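Local coordinates for protein MGS-M5 (Unidentified, PDB 4Q3N) that probably interconverts L-lactate and pyruvate with NAD as cofactor, as a member of the lactate/malate dehydrogenase family built on a Rossmann fold, at residues A[5-10]-A[32-37]; A[77-82]-A[97-102]; A[126-131]-A[268-273]. All coordinates share one frame; numbering follows the deposited sequence.

Contact 1: residues A[5-10]-A[32-37]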
loop_
_atom_site.group_PDB
_atom_site.type_symbol
_atom_site.label_atom_id
_atom_site.label_comp_id
_atom_site.label_asym_id
_atom_site.label_seq_id
_atom_site.Cartn_x
_atom_site.Cartn_y
_atom_site.Cartn_z
ATOM N N LYS A 5 -12.059 -8.397 -12.225
ATOM C CA LYS A 5 -13.322 -7.666 -12.385
ATOM C C LYS A 5 -14.371 -8.094 -11.384
ATOM O O LYS A 5 -14.668 -9.296 -11.261
ATOM C CB LYS A 5 -13.875 -7.914 -13.797
ATOM C CG LYS A 5 -15.134 -7.091 -14.098
ATOM C CD LYS A 5 -15.452 -7.418 -15.557
ATOM C CE LYS A 5 -16.806 -6.837 -15.947
ATOM N NZ LYS A 5 -17.100 -7.106 -17.419
ATOM N N VAL A 6 -14.945 -7.114 -10.705
ATOM C CA VAL A 6 -15.997 -7.366 -9.747
ATOM C C VAL A 6 -17.253 -6.620 -10.181
ATOM O O VAL A 6 -17.171 -5.472 -10.622
ATOM C CB VAL A 6 -15.586 -6.906 -8.331
ATOM C CG1 VAL A 6 -16.801 -6.977 -7.374
ATOM C CG2 VAL A 6 -14.400 -7.762 -7.812
ATOM N N VAL A 7 -18.413 -7.278 -10.076
ATOM C CA VAL A 7 -19.676 -6.591 -10.292
ATOM C C VAL A 7 -20.378 -6.462 -8.920
ATOM O O VAL A 7 -20.419 -7.431 -8.136
ATOM C CB VAL A 7 -20.587 -7.380 -11.309
ATOM C CG1 VAL A 7 -21.999 -6.706 -11.396
ATOM C CG2 VAL A 7 -19.892 -7.492 -12.673
ATOM N N VAL A 8 -20.864 -5.262 -8.611
ATOM C CA VAL A 8 -21.630 -5.017 -7.398
ATOM C C VAL A 8 -23.144 -4.865 -7.748
ATOM O O VAL A 8 -23.519 -3.983 -8.520
ATOM C CB VAL A 8 -21.147 -3.755 -6.660
ATOM C CG1 VAL A 8 -22.042 -3.515 -5.369
ATOM C CG2 VAL A 8 -19.652 -3.906 -6.290
ATOM N N VAL A 9 -24.002 -5.725 -7.207
ATOM C CA VAL A 9 -25.441 -5.615 -7.520
ATOM C C VAL A 9 -26.122 -4.957 -6.308
ATOM O O VAL A 9 -26.175 -5.546 -5.221
ATOM C CB VAL A 9 -26.108 -6.999 -7.819
ATOM C CG1 VAL A 9 -27.667 -6.809 -8.105
ATOM C CG2 VAL A 9 -25.378 -7.702 -8.927
ATOM N N GLY A 10 -26.643 -3.755 -6.509
ATOM C CA GLY A 10 -27.381 -3.014 -5.475
ATOM C C GLY A 10 -26.444 -1.923 -5.031
ATOM O O GLY A 10 -25.382 -2.208 -4.474
ATOM N N VAL A 32 -17.951 -2.893 -11.821
ATOM C CA VAL A 32 -19.181 -2.548 -12.538
ATOM C C VAL A 32 -20.291 -2.473 -11.496
ATOM O O VAL A 32 -20.413 -3.372 -10.660
ATOM C CB VAL A 32 -19.539 -3.557 -13.615
ATOM C CG1 VAL A 32 -20.857 -3.141 -14.310
ATOM C CG2 VAL A 32 -18.384 -3.706 -14.676
ATOM N N LEU A 33 -21.062 -1.390 -11.527
ATOM C CA LEU A 33 -22.127 -1.160 -10.566
ATOM C C LEU A 33 -23.478 -1.398 -11.235
ATOM O O LEU A 33 -23.757 -0.821 -12.312
ATOM C CB LEU A 33 -22.077 0.280 -10.034
ATOM C CG LEU A 33 -20.693 0.691 -9.475
ATOM C CD1 LEU A 33 -20.801 2.144 -9.018
ATOM C CD2 LEU A 33 -20.251 -0.199 -8.277
ATOM N N LEU A 34 -24.301 -2.246 -10.622
ATOM C CA LEU A 34 -25.651 -2.535 -11.135
ATOM C C LEU A 34 -26.693 -2.112 -10.116
ATOM O O LEU A 34 -26.545 -2.382 -8.931
ATOM C CB LEU A 34 -25.835 -4.029 -11.418
ATOM C CG LEU A 34 -25.608 -4.549 -12.832
ATOM C CD1 LEU A 34 -24.212 -4.158 -13.290
ATOM C CD2 LEU A 34 -25.800 -6.094 -12.868
ATOM N N ASP A 35 -27.756 -1.489 -10.570
ATOM C CA ASP A 35 -28.836 -1.155 -9.665
ATOM C C ASP A 35 -30.104 -1.092 -10.473
ATOM O O ASP A 35 -30.071 -0.700 -11.635
ATOM C CB ASP A 35 -28.587 0.190 -8.973
ATOM C CG ASP A 35 -29.480 0.391 -7.769
ATOM O OD1 ASP A 35 -30.639 0.808 -7.948
ATOM O OD2 ASP A 35 -29.047 0.132 -6.645
ATOM N N ILE A 36 -31.224 -1.464 -9.877
ATOM C CA ILE A 36 -32.493 -1.346 -10.604
ATOM C C ILE A 36 -32.724 0.124 -10.980
ATOM O O ILE A 36 -33.384 0.432 -11.956
ATOM C CB ILE A 36 -33.652 -1.921 -9.771
ATOM C CG1 ILE A 36 -34.961 -1.741 -10.520
ATOM C CG2 ILE A 36 -33.703 -1.283 -8.410
ATOM C CD1 ILE A 36 -34.934 -2.332 -11.948
ATOM N N ASP A 37 -32.148 1.052 -10.232
ATOM C CA ASP A 37 -32.263 2.481 -10.580
ATOM C C ASP A 37 -30.986 2.800 -11.366
ATOM O O ASP A 37 -29.918 3.028 -10.771
ATOM C CB ASP A 37 -32.408 3.341 -9.304
ATOM C CG ASP A 37 -32.428 4.848 -9.580
ATOM O OD1 ASP A 37 -32.218 5.283 -10.726
ATOM O OD2 ASP A 37 -32.663 5.615 -8.620
#
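Val-7, Val-8 and Val-32 all hold CG1 anti to the backbone N (chi1 174° to 179°), which turns CG2 back beside the N, while Leu-34 sits at an unusual chi1 of -95° that lays its two methyls against CG1 of Val-7. They belong to two adjacent parallel strands, and the axes of 5-9 and 32-34 approach to 4.8 Å. Four backbone bonds zip them together: Val-32 N to Val-6 O at 2.9 Å, then Val-8 N to Val-32 O, Leu-34 N to Val-8 O and Gly-10 N to Leu-34 O, each at 2.8 Å, with every N-H aimed almost straight down the C=O bond. On one face Val-7 and Val-32 run alongside each other, and Val-7 CG1 reaches Leu-34 CD1 at 3.9 Å. Through the opposite face Leu-33 brings CD2 to within 4.0 Å of Val-8 CB. The extended chain of Lys-5 crosses Val-32 obliquely, its CE 3.7 Å from CG2 of Val-32, before NZ forms a salt bridge with Asp-71. Past the strand, Asp-35 OD1 accepts from Asp-37 N at 2.7 Å through its anti lone pair, closing an Asx turn, and OD2 accepts from Thr-11 N. The two strands, joined through helix 13-25, form the first beta-alpha-beta unit of the Rossmann fold, and Gly-10 opens a GxGxxG-like turn, consistent with a dinucleotide-binding loop. With both oxygens engaged by backbone N-H groups, the Asp-35 carboxylate is probably held as an anion, tying the end of one strand to the glycine-rich turn after the other.

Contact 2: residues A[77-82]-A[97-102]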
loop_
_atom_site.group_PDB
_atom_site.type_symbol
_atom_site.label_atom_id
_atom_site.label_comp_id
_atom_site.label_asym_id
_atom_site.label_seq_id
_atom_site.Cartn_x
_atom_site.Cartn_y
_atom_site.Cartn_z
ATOM N N ILE A 77 -23.612 -9.551 -4.214
ATOM C CA ILE A 77 -25.037 -9.191 -4.189
ATOM C C ILE A 77 -25.416 -8.533 -2.862
ATOM O O ILE A 77 -25.250 -9.124 -1.793
ATOM C CB ILE A 77 -25.934 -10.426 -4.407
ATOM C CG1 ILE A 77 -25.529 -11.138 -5.719
ATOM C CG2 ILE A 77 -27.447 -10.021 -4.338
ATOM C CD1 ILE A 77 -26.154 -12.526 -5.882
ATOM N N THR A 78 -25.915 -7.310 -2.944
ATOM C CA THR A 78 -26.328 -6.552 -1.737
ATOM C C THR A 78 -27.832 -6.184 -1.826
ATOM O O THR A 78 -28.376 -5.590 -0.923
ATOM C CB THR A 78 -25.488 -5.261 -1.566
ATOM O OG1 THR A 78 -26.007 -4.242 -2.445
ATOM C CG2 THR A 78 -23.990 -5.520 -1.875
ATOM N N ALA A 79 -28.495 -6.561 -2.919
ATOM C CA ALA A 79 -29.905 -6.212 -3.140
ATOM C C ALA A 79 -30.849 -6.830 -2.147
ATOM O O ALA A 79 -30.625 -7.951 -1.671
ATOM C CB ALA A 79 -30.332 -6.640 -4.546
ATOM N N GLY A 80 -31.972 -6.151 -1.912
ATOM C CA GLY A 80 -33.006 -6.688 -1.052
ATOM C C GLY A 80 -33.966 -5.596 -0.611
ATOM O O GLY A 80 -33.864 -4.440 -1.058
ATOM N N VAL A 81 -34.884 -5.958 0.283
ATOM C CA VAL A 81 -35.940 -5.050 0.690
ATOM C C VAL A 81 -36.094 -4.968 2.199
ATOM O O VAL A 81 -35.676 -5.865 2.933
ATOM C CB VAL A 81 -37.300 -5.479 0.097
ATOM C CG1 VAL A 81 -37.385 -5.124 -1.356
ATOM C CG2 VAL A 81 -37.544 -6.971 0.318
ATOM N N ASN A 82 -36.755 -3.908 2.658
ATOM C CA ASN A 82 -37.015 -3.752 4.078
ATOM C C ASN A 82 -38.444 -4.100 4.433
ATOM O O ASN A 82 -39.358 -3.941 3.629
ATOM C CB ASN A 82 -36.691 -2.331 4.519
ATOM C CG ASN A 82 -35.196 -2.049 4.519
ATOM O OD1 ASN A 82 -34.375 -2.945 4.749
ATOM N ND2 ASN A 82 -34.838 -0.796 4.267
ATOM N N ALA A 97 -35.945 -13.659 -0.622
ATOM C CA ALA A 97 -35.566 -14.823 -1.413
ATOM C C ALA A 97 -35.926 -14.667 -2.903
ATOM O O ALA A 97 -35.168 -15.091 -3.769
ATOM C CB ALA A 97 -36.216 -16.041 -0.853
ATOM N N GLU A 98 -37.088 -14.069 -3.209
ATOM C CA GLU A 98 -37.478 -13.896 -4.605
ATOM C C GLU A 98 -36.596 -12.861 -5.300
ATOM O O GLU A 98 -36.274 -13.000 -6.488
ATOM C CB GLU A 98 -38.969 -13.505 -4.731
ATOM C CG GLU A 98 -39.868 -14.708 -4.662
ATOM C CD GLU A 98 -39.702 -15.632 -5.853
ATOM O OE1 GLU A 98 -39.473 -15.117 -6.966
ATOM O OE2 GLU A 98 -39.791 -16.872 -5.676
ATOM N N ILE A 99 -36.165 -11.849 -4.554
ATOM C CA ILE A 99 -35.253 -10.880 -5.137
ATOM C C ILE A 99 -33.916 -11.555 -5.502
ATOM O O ILE A 99 -33.416 -11.393 -6.613
ATOM C CB ILE A 99 -35.038 -9.696 -4.189
ATOM C CG1 ILE A 99 -36.308 -8.821 -4.202
ATOM C CG2 ILE A 99 -33.800 -8.867 -4.607
ATOM C CD1 ILE A 99 -36.251 -7.798 -3.118
ATOM N N ILE A 100 -33.355 -12.311 -4.564
ATOM C CA ILE A 100 -32.089 -13.018 -4.789
ATOM C C ILE A 100 -32.228 -13.969 -5.976
ATOM O O ILE A 100 -31.375 -14.019 -6.852
ATOM C CB ILE A 100 -31.672 -13.783 -3.516
ATOM C CG1 ILE A 100 -31.415 -12.784 -2.382
ATOM C CG2 ILE A 100 -30.470 -14.643 -3.742
ATOM C CD1 ILE A 100 -30.231 -11.826 -2.643
ATOM N N LYS A 101 -33.321 -14.722 -6.007
ATOM C CA LYS A 101 -33.559 -15.633 -7.105
ATOM C C LYS A 101 -33.507 -14.881 -8.419
ATOM O O LYS A 101 -32.839 -15.277 -9.333
ATOM C CB LYS A 101 -34.924 -16.316 -6.950
ATOM C CG LYS A 101 -35.300 -17.178 -8.131
ATOM C CD LYS A 101 -36.611 -17.928 -7.880
ATOM C CE LYS A 101 -36.989 -18.756 -9.083
ATOM N NZ LYS A 101 -38.248 -19.524 -8.774
ATOM N N THR A 102 -34.257 -13.796 -8.524
ATOM C CA THR A 102 -34.263 -13.011 -9.758
ATOM C C THR A 102 -32.880 -12.457 -10.119
ATOM O O THR A 102 -32.488 -12.519 -11.256
ATOM C CB THR A 102 -35.253 -11.874 -9.636
ATOM O OG1 THR A 102 -36.548 -12.458 -9.493
ATOM C CG2 THR A 102 -35.245 -10.969 -10.875
#
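Ile-99 lays its CD1 across Val-81, meeting CG1 of that residue at 3.4 Å, a close methyl-methyl pair inside the normal van der Waals separation, and CG2 at 3.8 Å. Val-81 offers both methyls because its CG1 lies anti to the carbonyl carbon (chi1 -76°), leaving CG2 wedged between the backbone N and the carbonyl carbon. The two side chains cross obliquely, and the same CD1 also rests 4.0 Å from CA of Gly-80. The other branch of Ile-99, CG2, lies 4.1 Å from Ala-79 CB. One residue on, Ile-100 bends at chi2 -64° so that its CD1 meets Ile-77 CG2 at 3.7 Å and also approaches Ala-79 O. No hydrogen bond joins the two segments; the contact is aliphatic, and the loop's polar groups turn to other partners: Ala-79 O accepts from Ser-120 OG, and Val-81 N bonds to Asn-96 OD1, about one turn before Ile-99. Residues 78-82, the start of the loop after strand 74-77 of the parallel NAD-domain sheet, thus run past the flank of helix 89-109, while Ile-77 continues onto Val-104 and Ile-107 of that helix and Ile-100 reaches back to Leu-126, Val-129 and Ala-130 of helix 123-134.

Contact 3: residues A[126-131]-A[268-273]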
loop_
_atom_site.group_PDB
_atom_site.type_symbol
_atom_site.label_atom_id
_atom_site.label_comp_id
_atom_site.label_asym_id
_atom_site.label_seq_id
_atom_site.Cartn_x
_atom_site.Cartn_y
_atom_site.Cartn_z
ATOM N N LEU A 126 -29.957 -16.395 2.506
ATOM C CA LEU A 126 -29.944 -15.891 1.139
ATOM C C LEU A 126 -28.763 -16.447 0.344
ATOM O O LEU A 126 -28.870 -16.642 -0.870
ATOM C CB LEU A 126 -29.946 -14.350 1.132
ATOM C CG LEU A 126 -31.276 -13.750 1.639
ATOM C CD1 LEU A 126 -31.207 -12.238 1.573
ATOM C CD2 LEU A 126 -32.545 -14.315 0.899
ATOM N N ALA A 127 -27.676 -16.772 1.034
ATOM C CA ALA A 127 -26.562 -17.469 0.374
ATOM C C ALA A 127 -26.980 -18.867 -0.074
ATOM O O ALA A 127 -26.633 -19.336 -1.193
ATOM C CB ALA A 127 -25.314 -17.536 1.321
ATOM N N TYR A 128 -27.747 -19.546 0.755
ATOM C CA TYR A 128 -28.264 -20.860 0.364
ATOM C C TYR A 128 -29.180 -20.699 -0.860
ATOM O O TYR A 128 -29.149 -21.504 -1.819
ATOM C CB TYR A 128 -29.028 -21.516 1.542
ATOM C CG TYR A 128 -29.497 -22.941 1.297
ATOM C CD1 TYR A 128 -30.699 -23.194 0.657
ATOM C CD2 TYR A 128 -28.734 -24.026 1.719
ATOM C CE1 TYR A 128 -31.134 -24.495 0.418
ATOM C CE2 TYR A 128 -29.156 -25.319 1.505
ATOM C CZ TYR A 128 -30.359 -25.547 0.848
ATOM O OH TYR A 128 -30.777 -26.833 0.635
ATOM N N VAL A 129 -30.036 -19.681 -0.804
ATOM C CA VAL A 129 -30.963 -19.444 -1.906
ATOM C C VAL A 129 -30.173 -19.181 -3.182
ATOM O O VAL A 129 -30.445 -19.774 -4.222
ATOM C CB VAL A 129 -31.917 -18.285 -1.611
ATOM C CG1 VAL A 129 -32.697 -17.862 -2.898
ATOM C CG2 VAL A 129 -32.916 -18.737 -0.497
ATOM N N ALA A 130 -29.180 -18.304 -3.093
ATOM C CA ALA A 130 -28.370 -17.977 -4.260
ATOM C C ALA A 130 -27.668 -19.239 -4.764
ATOM O O ALA A 130 -27.577 -19.476 -5.969
ATOM C CB ALA A 130 -27.350 -16.885 -3.916
ATOM N N TRP A 131 -27.208 -20.068 -3.838
ATOM C CA TRP A 131 -26.523 -21.293 -4.247
ATOM C C TRP A 131 -27.465 -22.178 -5.080
ATOM O O TRP A 131 -27.144 -22.579 -6.217
ATOM C CB TRP A 131 -25.972 -22.058 -3.026
ATOM C CG TRP A 131 -25.576 -23.471 -3.386
ATOM C CD1 TRP A 131 -24.730 -23.852 -4.404
ATOM C CD2 TRP A 131 -26.016 -24.684 -2.758
ATOM N NE1 TRP A 131 -24.623 -25.223 -4.438
ATOM C CE2 TRP A 131 -25.414 -25.761 -3.457
ATOM C CE3 TRP A 131 -26.858 -24.972 -1.675
ATOM C CZ2 TRP A 131 -25.643 -27.104 -3.116
ATOM C CZ3 TRP A 131 -27.076 -26.291 -1.335
ATOM C CH2 TRP A 131 -26.471 -27.352 -2.057
ATOM N N GLN A 268 -27.477 -29.402 5.271
ATOM C CA GLN A 268 -28.004 -28.544 4.210
ATOM C C GLN A 268 -28.400 -27.146 4.717
ATOM O O GLN A 268 -29.580 -26.758 4.700
ATOM C CB GLN A 268 -29.175 -29.251 3.527
ATOM C CG GLN A 268 -28.701 -30.428 2.679
ATOM C CD GLN A 268 -28.057 -29.955 1.376
ATOM O OE1 GLN A 268 -26.913 -30.289 1.081
ATOM N NE2 GLN A 268 -28.818 -29.184 0.576
ATOM N N VAL A 269 -27.397 -26.416 5.192
ATOM C CA VAL A 269 -27.499 -25.009 5.533
ATOM C C VAL A 269 -26.225 -24.311 5.189
ATOM O O VAL A 269 -25.140 -24.919 5.262
ATOM C CB VAL A 269 -27.734 -24.740 7.029
ATOM C CG1 VAL A 269 -29.120 -25.160 7.451
ATOM C CG2 VAL A 269 -26.679 -25.445 7.887
ATOM N N TYR A 270 -26.335 -23.032 4.827
ATOM C CA TYR A 270 -25.185 -22.161 4.773
ATOM C C TYR A 270 -25.102 -21.596 6.155
ATOM O O TYR A 270 -26.150 -21.252 6.752
ATOM C CB TYR A 270 -25.347 -21.063 3.730
ATOM C CG TYR A 270 -24.680 -21.392 2.400
ATOM C CD1 TYR A 270 -25.247 -22.342 1.532
ATOM C CD2 TYR A 270 -23.489 -20.759 2.015
ATOM C CE1 TYR A 270 -24.657 -22.639 0.301
ATOM C CE2 TYR A 270 -22.893 -21.036 0.761
ATOM C CZ TYR A 270 -23.475 -21.986 -0.069
ATOM O OH TYR A 270 -22.901 -22.285 -1.284
ATOM N N ILE A 271 -23.890 -21.525 6.694
ATOM C CA ILE A 271 -23.713 -21.057 8.067
ATOM C C ILE A 271 -22.277 -20.546 8.258
ATOM O O ILE A 271 -21.391 -20.920 7.500
ATOM C CB ILE A 271 -24.067 -22.219 9.057
ATOM C CG1 ILE A 271 -24.223 -21.732 10.499
ATOM C CG2 ILE A 271 -23.087 -23.383 8.878
ATOM C CD1 ILE A 271 -24.801 -22.865 11.413
ATOM N N GLY A 272 -22.073 -19.639 9.208
ATOM C CA GLY A 272 -20.781 -18.971 9.380
ATOM C C GLY A 272 -19.751 -19.935 9.983
ATOM O O GLY A 272 -19.895 -20.398 11.131
ATOM N N LEU A 273 -18.750 -20.292 9.178
ATOM C CA LEU A 273 -17.676 -21.204 9.585
ATOM C C LEU A 273 -16.367 -20.698 8.990
ATOM O O LEU A 273 -16.369 -20.067 7.937
ATOM C CB LEU A 273 -17.952 -22.651 9.106
ATOM C CG LEU A 273 -19.254 -23.275 9.654
ATOM C CD1 LEU A 273 -19.573 -24.571 8.854
ATOM C CD2 LEU A 273 -19.162 -23.560 11.200
#
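Tyr-270, at the start of strand 270-278, fills the angle between its own strand and helix 123-134, where the Rossmann-type NAD domain meets the C-terminal alpha/beta domain of the lactate/malate dehydrogenase fold. Tyr-270 has more surface buried here than any other residue of the two segments, and its ring lies along the helix. CD2 touches Ala-127 CB at 3.8 Å. On the other side of the ring CD1 comes 3.6 Å from Tyr-128 CA, and CE1 packs on Trp-131 CB. Ala-127 O sits over one face of the ring, offset toward the rim. The hydroxyl passes beside the indole and is bonded to Val-141 O, so the phenol is gripped at its tip as well as along its flank.

Tyr-128 is the second large contributor. With CG anti to the backbone N (chi1 -174°), its ring swings out from the helix toward the turn that precedes the strand, and CE2 lies 3.5 Å from Gln-268 O. That carbonyl is bonded to Arg-306 NH1 of helix 292-311, which also makes a weak bond to Tyr-128 OH. One face of the Tyr-128 ring carries Trp-131 CE3, so the two aromatic residues of the helix brace each other.

Gln-268 has a chain bent at chi2 (-75°), which carries the amide in beside both aromatics. NE2 approaches the indole edge near its plane, 3.9 Å from Trp-131 CZ3, and the amide plane stands 76° from the phenol ring as NE2 makes a weak, bent hydrogen bond of 3.1 Å to Tyr-128 OH.

The three contacts step across the chain from the first beta-alpha-beta unit to the domain boundary. Contacts 1 and 2, with centres 13 Å apart, join directly: Val-9 O lies 2.9 Å from Thr-78 N in a probable hydrogen bond, carrying strand 5-9 on to the loop after strand 74-77. Contacts 2 and 3, 14 Å apart between centres, share a helix-helix seam in which Leu-126 CD2 lies 3.8 Å from Ile-100 CG1. Contacts 1 and 3 do not touch; their centres are 22 Å apart. Contact 1 holds Gly-10 of the putative dinucleotide-binding turn, with the Ala-79 side chain of contact 2 nearby but not touching it, whereas contact 3 joins the two domains.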